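Local structure of post-proline cleaving enzyme (Rickettsia typhi, 4HVT) at residues C137-N142 / I253-I258; K359-L364 / K428-K433. The protein is probably a serine-type oligopeptidase that cuts peptide chains after proline, with a beta-propeller domain joined to an alpha/beta-hydrolase domain. One frame throughout, in Å; residues are numbered along the deposited sequence. Where two conformers were deposited one is given.

Contact 1 (C137-N142 / I253-I258); sequences CFQNPN and ISSSLI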
ATOM      1  N   CYS A 137      17.197 -16.668  -5.809  1.00 16.84           N
ATOM      2  CA  CYS A 137      17.096 -18.075  -6.185  1.00 17.05           C
ATOM      3  C   CYS A 137      17.624 -18.956  -5.043  1.00 17.59           C
ATOM      4  O   CYS A 137      18.761 -18.806  -4.645  1.00 18.29           O
ATOM      5  CB  CYS A 137      17.933 -18.339  -7.432  1.00 17.22           C
ATOM      6  SG  CYS A 137      17.848 -20.051  -7.980  1.00 17.98           S
ATOM      7  N   PHE A 138      16.856 -19.933  -4.603  1.00 17.12           N
ATOM      8  CA  PHE A 138      17.307 -20.750  -3.464  1.00 17.94           C
ATOM      9  C   PHE A 138      18.425 -21.699  -3.875  1.00 18.93           C
ATOM     10  O   PHE A 138      19.331 -21.944  -3.094  1.00 19.91           O
ATOM     11  CB  PHE A 138      16.121 -21.520  -2.848  1.00 17.53           C
ATOM     12  CG  PHE A 138      16.513 -22.415  -1.692  1.00 18.13           C
ATOM     13  CD1 PHE A 138      16.773 -21.884  -0.469  1.00 18.02           C
ATOM     14  CD2 PHE A 138      16.617 -23.808  -1.877  1.00 19.63           C
ATOM     15  CE1 PHE A 138      17.140 -22.692   0.585  1.00 19.37           C
ATOM     16  CE2 PHE A 138      16.987 -24.621  -0.811  1.00 19.69           C
ATOM     17  CZ  PHE A 138      17.221 -24.056   0.408  1.00 19.88           C
ATOM     18  N   GLN A 139      18.351 -22.215  -5.085  1.00 20.04           N
ATOM     19  CA  GLN A 139      19.279 -23.227  -5.575  1.00 21.33           C
ATOM     20  C   GLN A 139      20.636 -22.580  -5.942  1.00 21.28           C
ATOM     21  O   GLN A 139      21.676 -23.205  -5.827  1.00 24.74           O
ATOM     22  CB  GLN A 139      18.680 -23.952  -6.769  1.00 23.77           C
ATOM     23  CG  GLN A 139      17.393 -24.758  -6.486  1.00 26.31           C
ATOM     24  CD  GLN A 139      16.089 -23.968  -6.213  1.00 28.20           C
ATOM     25  OE1 GLN A 139      15.269 -24.486  -5.450  1.00 35.07           O
ATOM     26  NE2 GLN A 139      15.841 -22.774  -6.852  1.00 26.37           N
ATOM     27  N   ASN A 140      20.622 -21.313  -6.316  1.00 19.55           N
ATOM     28  CA  ASN A 140      21.812 -20.526  -6.527  1.00 19.51           C
ATOM     29  C   ASN A 140      21.596 -19.108  -6.031  1.00 18.59           C
ATOM     30  O   ASN A 140      21.167 -18.239  -6.791  1.00 16.99           O
ATOM     31  CB  ASN A 140      22.227 -20.484  -7.990  1.00 20.60           C
ATOM     32  CG  ASN A 140      23.509 -19.676  -8.186  1.00 21.18           C
ATOM     33  OD1 ASN A 140      24.039 -19.099  -7.233  1.00 21.65           O
ATOM     34  ND2 ASN A 140      23.920 -19.530  -9.422  1.00 22.88           N
ATOM     35  N   PRO A 141      21.937 -18.845  -4.756  1.00 18.04           N
ATOM     36  CA  PRO A 141      21.568 -17.556  -4.145  1.00 18.41           C
ATOM     37  C   PRO A 141      22.331 -16.370  -4.651  1.00 18.14           C
ATOM     38  O   PRO A 141      22.036 -15.269  -4.216  1.00 19.26           O
ATOM     39  CB  PRO A 141      21.834 -17.777  -2.643  1.00 18.43           C
ATOM     40  CG  PRO A 141      22.762 -18.923  -2.596  1.00 19.27           C
ATOM     41  CD  PRO A 141      22.427 -19.794  -3.754  1.00 19.32           C
ATOM     42  N   ASN A 142      23.287 -16.559  -5.535  1.00 18.86           N
ATOM     43  CA  ASN A 142      23.868 -15.425  -6.258  1.00 19.78           C
ATOM     44  C   ASN A 142      22.907 -14.831  -7.309  1.00 18.06           C
ATOM     45  O   ASN A 142      23.128 -13.736  -7.802  1.00 19.42           O
ATOM     46  CB  ASN A 142      25.155 -15.807  -6.944  1.00 22.07           C
ATOM     47  CG  ASN A 142      26.316 -15.962  -5.974  1.00 24.61           C
ATOM     48  OD1 ASN A 142      26.319 -15.387  -4.877  1.00 26.68           O
ATOM     49  ND2 ASN A 142      27.299 -16.750  -6.376  1.00 27.68           N
ATOM     50  N   ILE A 253      12.006 -25.552   3.022  1.00 11.84           N
ATOM     51  CA  ILE A 253      11.149 -26.703   3.225  1.00 12.34           C
ATOM     52  C   ILE A 253      10.751 -27.304   1.877  1.00 12.69           C
ATOM     53  O   ILE A 253      10.805 -28.529   1.720  1.00 12.85           O
ATOM     54  CB  ILE A 253       9.918 -26.259   4.012  1.00 12.30           C
ATOM     55  CG1 ILE A 253      10.349 -25.434   5.259  1.00 12.45           C
ATOM     56  CG2 ILE A 253       9.050 -27.441   4.379  1.00 13.31           C
ATOM     57  CD1 ILE A 253      11.069 -26.211   6.339  1.00 13.03           C
ATOM     58  N   SER A 254      10.278 -26.454   0.961  1.00 12.55           N
ATOM     59  CA  SER A 254       9.989 -26.898  -0.405  1.00 13.17           C
ATOM     60  C   SER A 254      10.225 -25.766  -1.375  1.00 13.75           C
ATOM     61  O   SER A 254       9.707 -24.669  -1.194  1.00 12.95           O
ATOM     62  CB  SER A 254       8.552 -27.348  -0.581  1.00 12.66           C
ATOM     63  OG  SER A 254       8.269 -27.717  -1.949  1.00 13.10           O
ATOM     64  N   SER A 255      10.928 -26.076  -2.456  1.00 15.76           N
ATOM     65  CA  SER A 255      11.064 -25.129  -3.570  0.50 16.25           C
ATOM     66  C   SER A 255      10.138 -25.495  -4.753  1.00 16.76           C
ATOM     67  O   SER A 255      10.084 -24.801  -5.764  1.00 18.66           O
ATOM     68  CB  SER A 255      12.556 -25.030  -3.962  0.50 16.95           C
ATOM     69  OG  SER A 255      13.113 -26.311  -4.307  0.50 16.90           O
ATOM     70  N   SER A 256       9.389 -26.563  -4.622  1.00 16.06           N
ATOM     71  CA  SER A 256       8.624 -27.092  -5.691  1.00 15.43           C
ATOM     72  C   SER A 256       7.103 -26.967  -5.514  1.00 15.17           C
ATOM     73  O   SER A 256       6.323 -27.417  -6.379  1.00 17.79           O
ATOM     74  CB  SER A 256       8.973 -28.563  -5.844  1.00 15.39           C
ATOM     75  OG  SER A 256       8.801 -29.337  -4.650  1.00 14.88           O
ATOM     76  N   LEU A 257       6.663 -26.500  -4.367  1.00 12.54           N
ATOM     77  CA  LEU A 257       5.242 -26.315  -4.189  1.00 11.78           C
ATOM     78  C   LEU A 257       4.955 -24.843  -4.466  1.00 10.41           C
ATOM     79  O   LEU A 257       5.404 -23.972  -3.745  1.00  9.76           O
ATOM     80  CB  LEU A 257       4.811 -26.742  -2.787  1.00 12.10           C
ATOM     81  CG  LEU A 257       4.933 -28.267  -2.536  1.00 12.84           C
ATOM     82  CD1 LEU A 257       4.810 -28.454  -1.027  1.00 13.54           C
ATOM     83  CD2 LEU A 257       3.935 -29.159  -3.335  1.00 13.68           C
ATOM     84  N   ILE A 258       4.136 -24.601  -5.480  1.00  9.97           N
ATOM     85  CA  ILE A 258       3.742 -23.286  -5.882  1.00  9.58           C
ATOM     86  C   ILE A 258       2.271 -23.048  -5.571  1.00  9.14           C
ATOM     87  O   ILE A 258       1.409 -23.900  -5.888  1.00  9.46           O
ATOM     88  CB  ILE A 258       4.021 -23.091  -7.421  1.00  9.68           C
ATOM     89  CG1 ILE A 258       5.517 -23.314  -7.769  1.00 10.56           C
ATOM     90  CG2 ILE A 258       3.472 -21.753  -7.923  1.00  9.50           C
ATOM     91  CD1 ILE A 258       6.478 -22.298  -7.232  1.00 11.26           C
TER
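Q139 reaches toward S255 with the end of its side chain. In the conformer given for S255, Q139 OE1 lies 3.0 Å from S255 OG, a weak bond, since the hydroxyl proton could go to a different acceptor, and a doubtful one, since S255 has a second conformer. The two segments bury just 84 Å² between them. The Q139 chain folds at chi2 (72°), which carries the amide out toward S255 while NE2 turns back to C137 SG in a weak bond of 3.6 Å. Each side of this sparse bridge is tighter within itself. C137 SG also accepts from N140 N, and N140 OD1 takes N142 N at 3.1 Å to form an Asx turn. Across the gap, S254 OG accepts from S256 N at 3.1 Å, an ST turn leading into the strand. The looser side belongs to the F138 ring: F138 CD2 stays 4.7 Å from S255 CB, and the ring packs on D251 and E406 instead. Residues 137-142 form the hairpin loop between strands 129-136 and 143-150 of one propeller sheet; 253-258 enters strand 257-263 of another, where I258 packs against strands 242-247 and 269-275.

Contact 2 (K359-L364 / K428-K433); sequences KDRVFL and KTHELK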
ATOM      1  N   LYS A 359      13.786 -18.891  11.248  1.00 11.93           N
ATOM      2  CA  LYS A 359      14.171 -20.320  11.227  0.50 12.36           C
ATOM      3  C   LYS A 359      13.417 -21.141  12.263  1.00 12.50           C
ATOM      4  O   LYS A 359      13.047 -22.293  12.014  1.00 12.62           O
ATOM      5  CB  LYS A 359      15.678 -20.455  11.482  0.50 13.23           C
ATOM      6  CG  LYS A 359      16.246 -21.863  11.279  0.50 14.26           C
ATOM      7  CD  LYS A 359      17.700 -21.951  11.693  0.50 15.33           C
ATOM      8  CE  LYS A 359      18.677 -21.474  10.646  0.50 15.89           C
ATOM      9  NZ  LYS A 359      20.103 -21.651  11.052  0.50 16.85           N
ATOM     10  N   ASP A 360      13.263 -20.586  13.471  1.00 12.52           N
ATOM     11  CA  ASP A 360      12.714 -21.360  14.563  1.00 12.83           C
ATOM     12  C   ASP A 360      11.576 -20.654  15.331  1.00 12.43           C
ATOM     13  O   ASP A 360      11.121 -21.159  16.334  1.00 12.59           O
ATOM     14  CB  ASP A 360      13.832 -21.782  15.502  1.00 13.93           C
ATOM     15  CG  ASP A 360      14.499 -20.626  16.157  1.00 14.60           C
ATOM     16  OD1 ASP A 360      14.108 -19.470  15.942  1.00 13.70           O
ATOM     17  OD2 ASP A 360      15.467 -20.890  16.904  1.00 15.81           O
ATOM     18  N   ARG A 361      11.052 -19.539  14.813  1.00 11.91           N
ATOM     19  CA  ARG A 361       9.923 -18.879  15.461  1.00 11.75           C
ATOM     20  C   ARG A 361       8.923 -18.339  14.433  1.00 11.42           C
ATOM     21  O   ARG A 361       9.315 -17.901  13.344  1.00 11.82           O
ATOM     22  CB  ARG A 361      10.425 -17.676  16.314  1.00 12.16           C
ATOM     23  CG  ARG A 361      11.223 -18.139  17.519  1.00 13.39           C
ATOM     24  CD  ARG A 361      10.333 -18.721  18.600  1.00 14.09           C
ATOM     25  NE  ARG A 361      11.056 -19.002  19.818  1.00 15.79           N
ATOM     26  CZ  ARG A 361      11.718 -20.147  20.047  1.00 16.30           C
ATOM     27  NH1 ARG A 361      11.812 -21.102  19.096  1.00 16.35           N
ATOM     28  NH2 ARG A 361      12.353 -20.358  21.217  1.00 18.11           N
ATOM     29  N   VAL A 362       7.663 -18.295  14.844  1.00 10.85           N
ATOM     30  CA  VAL A 362       6.617 -17.599  14.115  1.00 10.36           C
ATOM     31  C   VAL A 362       6.230 -16.380  14.967  1.00 10.00           C
ATOM     32  O   VAL A 362       6.037 -16.514  16.172  1.00 10.19           O
ATOM     33  CB  VAL A 362       5.407 -18.487  14.001  1.00 10.73           C
ATOM     34  CG1 VAL A 362       4.304 -17.758  13.262  1.00 10.65           C
ATOM     35  CG2 VAL A 362       5.821 -19.825  13.338  1.00 11.25           C
ATOM     36  N   PHE A 363       6.167 -15.210  14.347  1.00  9.31           N
ATOM     37  CA  PHE A 363       5.717 -13.985  14.966  1.00  9.09           C
ATOM     38  C   PHE A 363       4.301 -13.678  14.493  1.00  8.71           C
ATOM     39  O   PHE A 363       4.027 -13.681  13.274  1.00  8.53           O
ATOM     40  CB  PHE A 363       6.598 -12.813  14.481  1.00  9.11           C
ATOM     41  CG  PHE A 363       7.965 -12.782  15.109  1.00  9.48           C
ATOM     42  CD1 PHE A 363       8.933 -13.759  14.848  1.00  9.72           C
ATOM     43  CD2 PHE A 363       8.321 -11.714  15.887  1.00  9.68           C
ATOM     44  CE1 PHE A 363      10.201 -13.671  15.390  1.00 10.13           C
ATOM     45  CE2 PHE A 363       9.572 -11.658  16.460  1.00 10.07           C
ATOM     46  CZ  PHE A 363      10.506 -12.579  16.208  1.00 10.25           C
ATOM     47  N   LEU A 364       3.404 -13.477  15.448  1.00  8.65           N
ATOM     48  CA  LEU A 364       2.045 -13.153  15.191  1.00  8.56           C
ATOM     49  C   LEU A 364       1.856 -11.734  15.685  1.00  8.58           C
ATOM     50  O   LEU A 364       1.865 -11.478  16.887  1.00  8.59           O
ATOM     51  CB  LEU A 364       1.106 -14.088  15.934  1.00  8.93           C
ATOM     52  CG  LEU A 364      -0.380 -13.691  16.030  1.00  9.07           C
ATOM     53  CD1 LEU A 364      -1.024 -13.511  14.663  1.00  8.92           C
ATOM     54  CD2 LEU A 364      -1.155 -14.552  16.959  1.00  9.73           C
ATOM     55  N   LYS A 428      19.688 -14.788  17.994  1.00 22.61           N
ATOM     56  CA  LYS A 428      19.412 -16.227  17.970  1.00 25.28           C
ATOM     57  C   LYS A 428      18.997 -16.776  19.318  1.00 25.12           C
ATOM     58  O   LYS A 428      18.396 -17.849  19.362  1.00 27.03           O
ATOM     59  CB  LYS A 428      20.603 -17.041  17.468  1.00 29.03           C
ATOM     60  CG  LYS A 428      21.521 -16.316  16.496  1.00 32.52           C
ATOM     61  CD  LYS A 428      22.825 -17.087  16.321  1.00 35.40           C
ATOM     62  CE  LYS A 428      23.682 -17.083  17.573  1.00 38.14           C
ATOM     63  NZ  LYS A 428      24.667 -18.193  17.544  1.00 40.23           N
ATOM     64  N   THR A 429      19.306 -16.053  20.395  1.00 25.14           N
ATOM     65  CA  THR A 429      18.838 -16.353  21.745  1.00 24.79           C
ATOM     66  C   THR A 429      17.428 -15.773  22.027  1.00 22.22           C
ATOM     67  O   THR A 429      16.959 -15.714  23.164  1.00 20.90           O
ATOM     68  CB  THR A 429      19.837 -15.803  22.787  1.00 27.07           C
ATOM     69  OG1 THR A 429      19.978 -14.388  22.624  1.00 27.18           O
ATOM     70  CG2 THR A 429      21.205 -16.475  22.612  1.00 28.87           C
ATOM     71  N   HIS A 430      16.741 -15.349  20.967  1.00 20.02           N
ATOM     72  CA  HIS A 430      15.340 -15.003  21.048  1.00 19.19           C
ATOM     73  C   HIS A 430      14.976 -13.797  21.869  1.00 19.08           C
ATOM     74  O   HIS A 430      14.111 -13.845  22.728  1.00 18.44           O
ATOM     75  CB  HIS A 430      14.508 -16.221  21.427  1.00 19.50           C
ATOM     76  CG  HIS A 430      14.771 -17.392  20.543  1.00 19.27           C
ATOM     77  ND1 HIS A 430      15.229 -18.600  21.024  1.00 21.27           N
ATOM     78  CD2 HIS A 430      14.686 -17.532  19.196  1.00 19.21           C
ATOM     79  CE1 HIS A 430      15.385 -19.436  20.015  1.00 21.11           C
ATOM     80  NE2 HIS A 430      15.056 -18.812  18.900  1.00 19.12           N
ATOM     81  N   GLU A 431      15.603 -12.686  21.519  1.00 19.02           N
ATOM     82  CA  GLU A 431      15.375 -11.400  22.193  1.00 19.97           C
ATOM     83  C   GLU A 431      15.729 -10.280  21.223  1.00 18.24           C
ATOM     84  O   GLU A 431      16.410 -10.517  20.221  1.00 17.52           O
ATOM     85  CB  GLU A 431      16.219 -11.307  23.473  1.00 22.39           C
ATOM     86  CG  GLU A 431      17.678 -11.591  23.263  1.00 24.74           C
ATOM     87  CD  GLU A 431      18.451 -11.870  24.566  1.00 28.06           C
ATOM     88  OE1 GLU A 431      18.107 -11.294  25.604  1.00 31.34           O
ATOM     89  OE2 GLU A 431      19.384 -12.675  24.523  1.00 32.28           O
ATOM     90  N   LEU A 432      15.168  -9.111  21.486  1.00 17.34           N
ATOM     91  CA  LEU A 432      15.429  -7.929  20.735  1.00 16.87           C
ATOM     92  C   LEU A 432      16.596  -7.178  21.322  1.00 16.24           C
ATOM     93  O   LEU A 432      16.679  -7.018  22.551  1.00 16.28           O
ATOM     94  CB  LEU A 432      14.215  -6.988  20.729  1.00 17.51           C
ATOM     95  CG  LEU A 432      12.961  -7.385  19.920  1.00 17.65           C
ATOM     96  CD1 LEU A 432      11.900  -6.355  20.127  1.00 18.25           C
ATOM     97  CD2 LEU A 432      13.297  -7.570  18.463  1.00 17.25           C
ATOM     98  N   LYS A 433      17.507  -6.783  20.458  1.00 15.41           N
ATOM     99  CA  LYS A 433      18.647  -5.911  20.810  1.00 15.14           C
ATOM    100  C   LYS A 433      18.581  -4.683  19.926  1.00 14.21           C
ATOM    101  O   LYS A 433      18.467  -4.800  18.691  1.00 13.84           O
ATOM    102  CB  LYS A 433      19.973  -6.628  20.581  1.00 15.71           C
TER
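D360 and R361 face H430 across two loop-to-strand junctions: 359-361 leads into the strand beginning at V362, and 428-430 precedes strand 432-436. The backbones stay well apart, with R361 CA and H430 CA 8.7 Å from each other, so the contact is made by side chains alone. The H430 imidazole projects toward the other segment. There NE2 donates to D360 OD2 at 2.9 Å, with the oxygen in the ring plane at the imidazole edge, while a weaker bond of 3.2 Å runs from H430 NE2 to D360 OD1. The carboxylate is turned 46° from the ring, and NE2 meets OD2 from above the carboxylate plane. R361 covers one face of the imidazole: its guanidinium stacks flat, centres 3.8 Å apart and planes 18° from parallel, with NH2 displaced toward the ring's rim. A bend at chi2 (-74°) folds the arginine over the ring, and R361 NH1 bonds to D360 O at 2.8 Å, which helps fix the guanidinium's rotation. K428 O lies 3.4 Å above the H430 ring plane on the opposite face, over the centre of the ring. Thus H430 is bonded at one edge, stacked on one face and covered by K428 O on the other; the nearby carboxylate would probably favour a protonated imidazole, and the stacked arginine would oppose it. The contact joins neighbouring propeller sheets at the surface: V362 and F363 pack on strand 371-380, F363 meets W426 edge-to-face, and L432 lies against Y424 and W426 of strand 422-426.

Contacts 1 and 2 follow one another along the chain, 137-142 and 253-258 both preceding 359-364 and 428-433. Their centres lie 23 Å apart and their nearest atoms about 7 Å, without touching. All four segments belong to the N-terminal beta-propeller, yet each goes with a different antiparallel sheet: those containing strands 143-150, 257-263, 362-368 and 432-436. Both contacts are therefore ties between separate sheets at the surface, made by loop residues next to strands. The loop 403-409, which links strands 398-402 and 410-415, reaches both contacts; at contact 2 it does so through a backbone hydrogen bond between E407 and K359.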